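PDB 4OZO: putative lipoprotein from Bacteroides thetaiotaomicron, which probably acts as an alpha-L-fucosidase, hydrolysing alpha-L-fucosidic bonds, and holds a thiogalactoside in this crystal. Local coordinates for residues G169-T174 with G196-Y201; G214-P219 with A252-S257. All coordinates share one frame; numbering follows the deposited sequence.

In the fold
Both contacts belong to the TIM-barrel part of the chain, where the C-terminal ends of the parallel strands and the loops after them build the sugar site. Following strand 162-164, residues 169-174 lead into helix 175-188; the chain returns along strand 193-196, and the loop segment 196-201 closes contact 1, joining the loops that follow two neighbouring strands. Strand 206-207 comes next, and residues 214-219 open contact 2, which closes 33 residues later on strand 253-257. The two loops are thus in series, neither nested nor crossed, and their centres lie about 20 Å apart. The thiogalactoside relates them: contact 1 approaches it from the loop rim, whereas contact 2 reaches it through a barrel strand.

Contact 1 (G169-T174 with G196-Y201); sequences GADELT and GTKNSY. With OTN (2-nitrophenyl 1-thio-beta-D-galactopyranoside), chain E.
Asn199 and Leu173 illustrate how one side-chain amide can fasten two loops of a barrel rim. The CB of Asn199 starts close to the other loop, 3.3 Å from Leu173 O, with Thr174 C as its next neighbour. CG stands anti to its own carbonyl carbon, beside the backbone N (chi1 -58°), which carries the amide across to the same oxygen. At the tip, Asn199 ND2 gives Leu173 O a nearly straight hydrogen bond of 2.6 Å (N-H...O 168°); the oxygen lies close to the amide plane, while the donor is tilted 28° from the plane of the carbonyl. That carbonyl belongs to the last residue of a type I beta turn, Ala170 to Leu173, just ahead of helix 175-188, and Asn199 O is bound in turn by Thr175 OG1.

Nearer the ligand, Lys198 reaches out as an extended chain and crosses the carboxylate of Asp171. Its NZ forms a salt bridge with Asp171 OD1 at 3.1 Å, met on the syn side but somewhat out of the carboxylate plane, and a weak bond to Asp171 OD2. The ammonium is also hydrogen-bonded to Gly167 O. Because Gly167 N binds the thiogalactoside, whose O2 lies 3.9 Å from Lys198 NZ, Asp171 and Lys198 probably form a second shell behind Gly167, helping to position the residue that binds the sugar.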
ATOM      1  N   GLY A 169     -32.396 -10.761 -12.448  1.00 17.69           N
ATOM      2  CA  GLY A 169     -32.945 -11.725 -13.385  1.00 15.21           C
ATOM      3  C   GLY A 169     -33.466 -13.004 -12.755  1.00 15.87           C
ATOM      4  O   GLY A 169     -33.740 -13.961 -13.464  1.00 24.20           O
ATOM      5  N   ALA A 170     -33.621 -13.015 -11.435  1.00 14.81           N
ATOM      6  CA  ALA A 170     -33.953 -14.234 -10.696  1.00 18.48           C
ATOM      7  C   ALA A 170     -35.444 -14.360 -10.400  1.00 26.67           C
ATOM      8  O   ALA A 170     -35.870 -15.283  -9.703  1.00 23.22           O
ATOM      9  CB  ALA A 170     -33.163 -14.285  -9.383  1.00 18.18           C
ATOM     10  N   ASP A 171     -36.233 -13.432 -10.929  1.00 29.06           N
ATOM     11  CA  ASP A 171     -37.652 -13.343 -10.595  1.00 28.46           C
ATOM     12  C   ASP A 171     -38.491 -14.581 -10.940  1.00 30.45           C
ATOM     13  O   ASP A 171     -39.466 -14.875 -10.259  1.00 29.41           O
ATOM     14  CB  ASP A 171     -38.240 -12.081 -11.207  1.00 23.76           C
ATOM     15  CG  ASP A 171     -37.438 -10.850 -10.845  1.00 28.28           C
ATOM     16  OD1 ASP A 171     -37.672 -10.283  -9.757  1.00 29.61           O
ATOM     17  OD2 ASP A 171     -36.553 -10.462 -11.637  1.00 32.70           O
ATOM     18  N   GLU A 172     -38.099 -15.327 -11.966  1.00 29.47           N
ATOM     19  CA  GLU A 172     -38.833 -16.532 -12.327  1.00 22.47           C
ATOM     20  C   GLU A 172     -38.559 -17.680 -11.362  1.00 26.12           C
ATOM     21  O   GLU A 172     -39.162 -18.746 -11.463  1.00 25.77           O
ATOM     22  CB  GLU A 172     -38.485 -16.965 -13.743  1.00 32.76           C
ATOM     23  CG  GLU A 172     -38.911 -15.982 -14.823  1.00 41.56           C
ATOM     24  CD  GLU A 172     -38.465 -16.427 -16.209  1.00 57.88           C
ATOM     25  OE1 GLU A 172     -38.441 -17.654 -16.459  1.00 56.60           O
ATOM     26  OE2 GLU A 172     -38.129 -15.555 -17.043  1.00 59.46           O
ATOM     27  N   LEU A 173     -37.640 -17.465 -10.427  1.00 26.66           N
ATOM     28  CA  LEU A 173     -37.332 -18.483  -9.435  1.00 20.09           C
ATOM     29  C   LEU A 173     -38.213 -18.286  -8.206  1.00 24.91           C
ATOM     30  O   LEU A 173     -38.252 -17.210  -7.613  1.00 29.08           O
ATOM     31  CB  LEU A 173     -35.849 -18.451  -9.071  1.00 19.58           C
ATOM     32  CG  LEU A 173     -34.922 -18.664 -10.276  1.00 25.87           C
ATOM     33  CD1 LEU A 173     -33.469 -18.290  -9.967  1.00 19.09           C
ATOM     34  CD2 LEU A 173     -35.011 -20.104 -10.763  1.00 21.70           C
ATOM     35  N   THR A 174     -38.927 -19.341  -7.838  1.00 21.01           N
ATOM     36  CA  THR A 174     -39.938 -19.265  -6.808  1.00 14.55           C
ATOM     37  C   THR A 174     -39.422 -19.880  -5.514  1.00 17.36           C
ATOM     38  O   THR A 174     -38.414 -20.579  -5.508  1.00 19.37           O
ATOM     39  CB  THR A 174     -41.210 -20.010  -7.260  1.00 18.84           C
ATOM     40  OG1 THR A 174     -40.923 -21.407  -7.386  1.00 15.57           O
ATOM     41  CG2 THR A 174     -41.693 -19.475  -8.603  1.00 11.94           C
ATOM     42  N   GLY A 196     -29.728 -13.512   0.915  1.00 19.38           N
ATOM     43  CA  GLY A 196     -30.929 -13.823   0.160  1.00 17.32           C
ATOM     44  C   GLY A 196     -31.649 -12.625  -0.429  1.00 18.82           C
ATOM     45  O   GLY A 196     -31.846 -11.608   0.231  1.00 20.30           O
ATOM     46  N   THR A 197     -32.057 -12.758  -1.682  1.00 19.56           N
ATOM     47  CA  THR A 197     -32.878 -11.749  -2.335  1.00 21.06           C
ATOM     48  C   THR A 197     -34.197 -12.334  -2.880  1.00 19.50           C
ATOM     49  O   THR A 197     -34.300 -13.525  -3.198  1.00 14.15           O
ATOM     50  CB  THR A 197     -32.105 -11.069  -3.480  1.00 18.53           C
ATOM     51  OG1 THR A 197     -31.563 -12.072  -4.349  1.00 18.89           O
ATOM     52  CG2 THR A 197     -30.974 -10.238  -2.930  1.00 15.14           C
ATOM     53  N   LYS A 198     -35.203 -11.476  -2.972  1.00 21.84           N
ATOM     54  CA  LYS A 198     -36.488 -11.825  -3.577  1.00 20.53           C
ATOM     55  C   LYS A 198     -37.154 -13.089  -3.008  1.00 20.58           C
ATOM     56  O   LYS A 198     -37.353 -13.201  -1.794  1.00 20.17           O
ATOM     57  CB  LYS A 198     -36.330 -11.867  -5.091  1.00 20.31           C
ATOM     58  CG  LYS A 198     -35.724 -10.579  -5.607  1.00 16.26           C
ATOM     59  CD  LYS A 198     -35.608 -10.516  -7.118  1.00 16.98           C
ATOM     60  CE  LYS A 198     -35.404  -9.074  -7.550  1.00 17.61           C
ATOM     61  NZ  LYS A 198     -35.049  -8.911  -8.976  1.00 19.29           N
ATOM     62  N   ASN A 199     -37.491 -14.044  -3.872  1.00 24.10           N
ATOM     63  CA  ASN A 199     -38.290 -15.210  -3.449  1.00 25.02           C
ATOM     64  C   ASN A 199     -37.542 -16.198  -2.563  1.00 21.70           C
ATOM     65  O   ASN A 199     -38.077 -17.256  -2.208  1.00 16.80           O
ATOM     66  CB  ASN A 199     -38.902 -15.925  -4.652  1.00 19.96           C
ATOM     67  CG  ASN A 199     -39.770 -15.006  -5.483  1.00 24.01           C
ATOM     68  OD1 ASN A 199     -40.481 -14.161  -4.938  1.00 24.69           O
ATOM     69  ND2 ASN A 199     -39.705 -15.150  -6.806  1.00 25.26           N
ATOM     70  N   SER A 200     -36.307 -15.835  -2.220  1.00 16.89           N
ATOM     71  CA  SER A 200     -35.495 -16.583  -1.281  1.00 14.12           C
ATOM     72  C   SER A 200     -35.728 -16.039   0.115  1.00 15.30           C
ATOM     73  O   SER A 200     -35.160 -16.545   1.083  1.00 16.34           O
ATOM     74  CB  SER A 200     -34.017 -16.427  -1.632  1.00 18.12           C
ATOM     75  OG  SER A 200     -33.615 -15.060  -1.581  1.00 19.60           O
ATOM     76  N   TYR A 201     -36.575 -15.012   0.209  1.00 13.83           N
ATOM     77  CA  TYR A 201     -36.840 -14.317   1.482  1.00 18.58           C
ATOM     78  C   TYR A 201     -37.031 -15.181   2.741  1.00 19.58           C
ATOM     79  O   TYR A 201     -36.590 -14.775   3.813  1.00 20.16           O
ATOM     80  CB  TYR A 201     -37.996 -13.305   1.360  1.00 20.43           C
ATOM     81  CG  TYR A 201     -39.345 -13.963   1.239  1.00 27.36           C
ATOM     82  CD1 TYR A 201     -40.116 -14.223   2.370  1.00 25.93           C
ATOM     83  CD2 TYR A 201     -39.835 -14.364  -0.004  1.00 28.37           C
ATOM     84  CE1 TYR A 201     -41.343 -14.851   2.263  1.00 31.02           C
ATOM     85  CE2 TYR A 201     -41.057 -14.989  -0.121  1.00 31.17           C
ATOM     86  CZ  TYR A 201     -41.812 -15.233   1.014  1.00 36.40           C
ATOM     87  OH  TYR A 201     -43.038 -15.859   0.904  1.00 35.18           O
TER
HETATM   88  O2' OTN E 503     -30.160  -2.924 -12.803  1.00 54.05           O
HETATM   89  N1' OTN E 503     -30.079  -3.832 -11.669  1.00 31.17           N
HETATM   90  O3' OTN E 503     -30.557  -5.094 -11.791  1.00 34.26           O
HETATM   91  C2' OTN E 503     -29.499  -3.365 -10.547  1.00 27.83           C
HETATM   92  C3' OTN E 503     -29.083  -2.036 -10.531  1.00 29.01           C
HETATM   93  C4' OTN E 503     -28.481  -1.488  -9.410  1.00 21.18           C
HETATM   94  C5' OTN E 503     -28.308  -2.270  -8.281  1.00 25.19           C
HETATM   95  C6' OTN E 503     -28.740  -3.590  -8.288  1.00 23.58           C
HETATM   96  C1' OTN E 503     -29.361  -4.151  -9.398  1.00 22.16           C
HETATM   97  S01 OTN E 503     -29.822  -5.834  -9.281  1.00 29.31           S
HETATM   98  C1  OTN E 503     -29.709  -6.130  -7.522  1.00 26.96           C
HETATM   99  O5  OTN E 503     -28.338  -6.326  -7.026  1.00 25.30           O
HETATM  100  C5  OTN E 503     -28.365  -6.571  -5.612  1.00 18.61           C
HETATM  101  C6  OTN E 503     -26.923  -6.748  -5.134  1.00 16.25           C
HETATM  102  O6  OTN E 503     -26.183  -5.558  -5.413  1.00 17.33           O
HETATM  103  C4  OTN E 503     -29.173  -7.836  -5.293  1.00 17.98           C
HETATM  104  O4  OTN E 503     -28.605  -8.971  -5.954  1.00 22.20           O
HETATM  105  C3  OTN E 503     -30.565  -7.616  -5.812  1.00 25.20           C
HETATM  106  O3  OTN E 503     -31.435  -8.753  -5.542  1.00 29.91           O
HETATM  107  C2  OTN E 503     -30.474  -7.387  -7.309  1.00 19.75           C
HETATM  108  O2  OTN E 503     -31.803  -7.182  -7.742  1.00 25.78           O

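Contact 2 (G214-P219 with A252-S257); sequences GEAGDP and AETDVS. With OTN (2-nitrophenyl 1-thio-beta-D-galactopyranoside), chain E.
A water, and no direct polar bond, connects Gly214 to the strand it lies against. It accepts from Gly214 N at 2.8 Å and donates to Asp255 O at 2.6 Å, although further acceptors nearby compete for its protons. Gly214 has a positive phi (82°), a conformation that glycine adopts readily, and its bare CA comes up against the strand. There it meets the methyl of Thr254, with Thr254 CG2 3.5 Å from Gly214 CA. The methyl is placed by the side-chain rotation: CG2 lies anti to the backbone N, while OG1 sits beside that N, anti to the carbonyl carbon (chi1 -59°). The hydroxyl is hydrogen-bonded to Ser290 OG, and the methyl of Ala216 packs beside it, Ala216 CB 3.7 Å from Thr254 OG1. Val256 packs against the other end of the glycine, with Val256 CB 4.0 Å from Gly214 N.

Strand 253-257 is the seventh strand of the (beta/alpha)8 barrel, set beside strand 291-295 and joined on its other side by backbone hydrogen bonding of Glu253 with Arg207 of strand 206-207, which closes the barrel. Its side chains alternate in the usual way of a strand: those of Thr254 and Val256 start toward the loop 214-219, and those of Glu253 and Asp255 away from it. On that second face lies the ligand. Asp255 OD2 is 2.6 Å from O6 of the thiogalactoside, a likely hydrogen bond, though the hydroxyl proton has another acceptor within range. Asp166, Gly167, Glu212 and Glu232 supply further hydrogen bonds to the same ligand.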
ATOM      1  N   GLY A 214     -22.685   1.803  -1.447  1.00 12.24           N
ATOM      2  CA  GLY A 214     -22.040   1.677  -0.158  1.00 12.67           C
ATOM      3  C   GLY A 214     -22.710   2.457   0.959  1.00 15.84           C
ATOM      4  O   GLY A 214     -22.050   2.799   1.940  1.00 17.94           O
ATOM      5  N   GLU A 215     -24.009   2.737   0.832  1.00 11.93           N
ATOM      6  CA  GLU A 215     -24.729   3.420   1.905  1.00 12.79           C
ATOM      7  C   GLU A 215     -25.934   2.664   2.417  1.00 13.97           C
ATOM      8  O   GLU A 215     -26.987   2.682   1.777  1.00 16.35           O
ATOM      9  CB  GLU A 215     -25.229   4.784   1.446  1.00 15.91           C
ATOM     10  CG  GLU A 215     -24.230   5.600   0.685  0.97 20.79           C
ATOM     11  CD  GLU A 215     -24.781   6.953   0.356  0.47 26.76           C
ATOM     12  OE1 GLU A 215     -25.619   7.452   1.149  1.00 21.29           O
ATOM     13  OE2 GLU A 215     -24.384   7.503  -0.696  1.00 36.00           O
ATOM     14  N   ALA A 216     -25.801   2.037   3.582  1.00 12.16           N
ATOM     15  CA  ALA A 216     -26.967   1.543   4.309  1.00 11.17           C
ATOM     16  C   ALA A 216     -27.754   2.756   4.812  1.00 14.24           C
ATOM     17  O   ALA A 216     -27.308   3.891   4.669  1.00 17.67           O
ATOM     18  CB  ALA A 216     -26.543   0.653   5.463  1.00 10.94           C
ATOM     19  N   GLY A 217     -28.918   2.543   5.404  1.00 13.66           N
ATOM     20  CA  GLY A 217     -29.716   3.677   5.813  1.00 15.33           C
ATOM     21  C   GLY A 217     -29.320   4.341   7.118  1.00 16.88           C
ATOM     22  O   GLY A 217     -28.600   3.780   7.941  1.00 14.97           O
ATOM     23  N   ASP A 218     -29.816   5.556   7.311  1.00 19.44           N
ATOM     24  CA  ASP A 218     -29.750   6.204   8.610  1.00 16.51           C
ATOM     25  C   ASP A 218     -31.180   6.523   9.034  1.00 14.88           C
ATOM     26  O   ASP A 218     -31.776   7.474   8.543  1.00 20.79           O
ATOM     27  CB  ASP A 218     -28.895   7.467   8.525  1.00 14.62           C
ATOM     28  CG  ASP A 218     -28.722   8.157   9.868  1.00 16.52           C
ATOM     29  OD1 ASP A 218     -28.248   9.316   9.884  1.00 23.35           O
ATOM     30  OD2 ASP A 218     -29.051   7.552  10.903  1.00 16.79           O
ATOM     31  N   PRO A 219     -31.750   5.713   9.933  1.00 13.44           N
ATOM     32  CA  PRO A 219     -31.139   4.562  10.597  1.00 15.13           C
ATOM     33  C   PRO A 219     -31.116   3.332   9.716  1.00 16.38           C
ATOM     34  O   PRO A 219     -31.653   3.338   8.605  1.00 15.96           O
ATOM     35  CB  PRO A 219     -32.098   4.295  11.761  1.00 14.49           C
ATOM     36  CG  PRO A 219     -33.407   4.700  11.241  1.00 14.80           C
ATOM     37  CD  PRO A 219     -33.153   5.891  10.346  1.00 16.84           C
ATOM     38  N   ALA A 252     -28.760  -5.976   7.190  1.00 13.78           N
ATOM     39  CA  ALA A 252     -28.326  -5.534   5.872  1.00 13.52           C
ATOM     40  C   ALA A 252     -26.820  -5.705   5.622  1.00 16.59           C
ATOM     41  O   ALA A 252     -25.984  -5.334   6.457  1.00 15.27           O
ATOM     42  CB  ALA A 252     -28.725  -4.089   5.658  1.00 16.22           C
ATOM     43  N   GLU A 253     -26.493  -6.262   4.458  1.00 13.92           N
ATOM     44  CA  GLU A 253     -25.116  -6.413   4.012  1.00 10.66           C
ATOM     45  C   GLU A 253     -24.873  -5.471   2.849  1.00 11.67           C
ATOM     46  O   GLU A 253     -25.524  -5.590   1.814  1.00 12.00           O
ATOM     47  CB  GLU A 253     -24.858  -7.847   3.576  1.00  9.37           C
ATOM     48  CG  GLU A 253     -23.414  -8.141   3.301  1.00  8.26           C
ATOM     49  CD  GLU A 253     -23.218  -9.517   2.727  1.00  9.08           C
ATOM     50  OE1 GLU A 253     -22.925 -10.451   3.504  1.00  8.31           O
ATOM     51  OE2 GLU A 253     -23.367  -9.660   1.498  1.00  7.68           O
ATOM     52  N   THR A 254     -23.943  -4.534   3.024  1.00 10.56           N
ATOM     53  CA  THR A 254     -23.708  -3.478   2.037  1.00 10.57           C
ATOM     54  C   THR A 254     -22.619  -3.847   1.033  1.00 10.04           C
ATOM     55  O   THR A 254     -21.483  -4.107   1.414  1.00 10.73           O
ATOM     56  CB  THR A 254     -23.321  -2.160   2.731  1.00 11.05           C
ATOM     57  OG1 THR A 254     -24.378  -1.766   3.609  1.00 10.09           O
ATOM     58  CG2 THR A 254     -23.092  -1.067   1.721  1.00  8.51           C
ATOM     59  N   ASP A 255     -22.963  -3.863  -0.250  1.00 11.41           N
ATOM     60  CA  ASP A 255     -22.021  -4.306  -1.280  1.00  9.08           C
ATOM     61  C   ASP A 255     -21.624  -3.173  -2.209  1.00  8.17           C
ATOM     62  O   ASP A 255     -22.465  -2.424  -2.686  1.00 14.21           O
ATOM     63  CB  ASP A 255     -22.584  -5.496  -2.077  1.00 11.86           C
ATOM     64  CG  ASP A 255     -23.894  -5.168  -2.810  1.00 16.09           C
ATOM     65  OD1 ASP A 255     -24.847  -4.662  -2.161  1.00 13.09           O
ATOM     66  OD2 ASP A 255     -23.972  -5.434  -4.040  1.00 12.55           O
ATOM     67  N   VAL A 256     -20.334  -3.033  -2.461  1.00  7.91           N
ATOM     68  CA  VAL A 256     -19.863  -1.961  -3.328  1.00  8.93           C
ATOM     69  C   VAL A 256     -18.557  -2.398  -3.992  1.00  9.01           C
ATOM     70  O   VAL A 256     -17.809  -3.219  -3.450  1.00  8.66           O
ATOM     71  CB  VAL A 256     -19.708  -0.629  -2.522  1.00  9.03           C
ATOM     72  CG1 VAL A 256     -18.751  -0.814  -1.379  1.00  8.88           C
ATOM     73  CG2 VAL A 256     -19.285   0.542  -3.405  1.00  7.22           C
ATOM     74  N   SER A 257     -18.289  -1.885  -5.185  1.00  9.41           N
ATOM     75  CA  SER A 257     -17.010  -2.175  -5.814  1.00 11.29           C
ATOM     76  C   SER A 257     -16.010  -1.052  -5.593  1.00 11.11           C
ATOM     77  O   SER A 257     -16.368   0.126  -5.580  1.00 11.71           O
ATOM     78  CB  SER A 257     -17.171  -2.446  -7.306  1.00 11.93           C
ATOM     79  OG  SER A 257     -15.941  -2.870  -7.871  1.00 13.61           O
TER
HETATM   80  O2' OTN E 503     -30.160  -2.924 -12.803  1.00 54.05           O
HETATM   81  N1' OTN E 503     -30.079  -3.832 -11.669  1.00 31.17           N
HETATM   82  O3' OTN E 503     -30.557  -5.094 -11.791  1.00 34.26           O
HETATM   83  C2' OTN E 503     -29.499  -3.365 -10.547  1.00 27.83           C
HETATM   84  C3' OTN E 503     -29.083  -2.036 -10.531  1.00 29.01           C
HETATM   85  C4' OTN E 503     -28.481  -1.488  -9.410  1.00 21.18           C
HETATM   86  C5' OTN E 503     -28.308  -2.270  -8.281  1.00 25.19           C
HETATM   87  C6' OTN E 503     -28.740  -3.590  -8.288  1.00 23.58           C
HETATM   88  C1' OTN E 503     -29.361  -4.151  -9.398  1.00 22.16           C
HETATM   89  S01 OTN E 503     -29.822  -5.834  -9.281  1.00 29.31           S
HETATM   90  C1  OTN E 503     -29.709  -6.130  -7.522  1.00 26.96           C
HETATM   91  O5  OTN E 503     -28.338  -6.326  -7.026  1.00 25.30           O
HETATM   92  C5  OTN E 503     -28.365  -6.571  -5.612  1.00 18.61           C
HETATM   93  C6  OTN E 503     -26.923  -6.748  -5.134  1.00 16.25           C
HETATM   94  O6  OTN E 503     -26.183  -5.558  -5.413  1.00 17.33           O
HETATM   95  C4  OTN E 503     -29.173  -7.836  -5.293  1.00 17.98           C
HETATM   96  O4  OTN E 503     -28.605  -8.971  -5.954  1.00 22.20           O
HETATM   97  C3  OTN E 503     -30.565  -7.616  -5.812  1.00 25.20           C
HETATM   98  O3  OTN E 503     -31.435  -8.753  -5.542  1.00 29.91           O
HETATM   99  C2  OTN E 503     -30.474  -7.387  -7.309  1.00 19.75           C
HETATM  100  O2  OTN E 503     -31.803  -7.182  -7.742  1.00 25.78           O
HETATM  101  O   HOH W   1     -24.026  -0.650  -1.621  1.00 15.25           O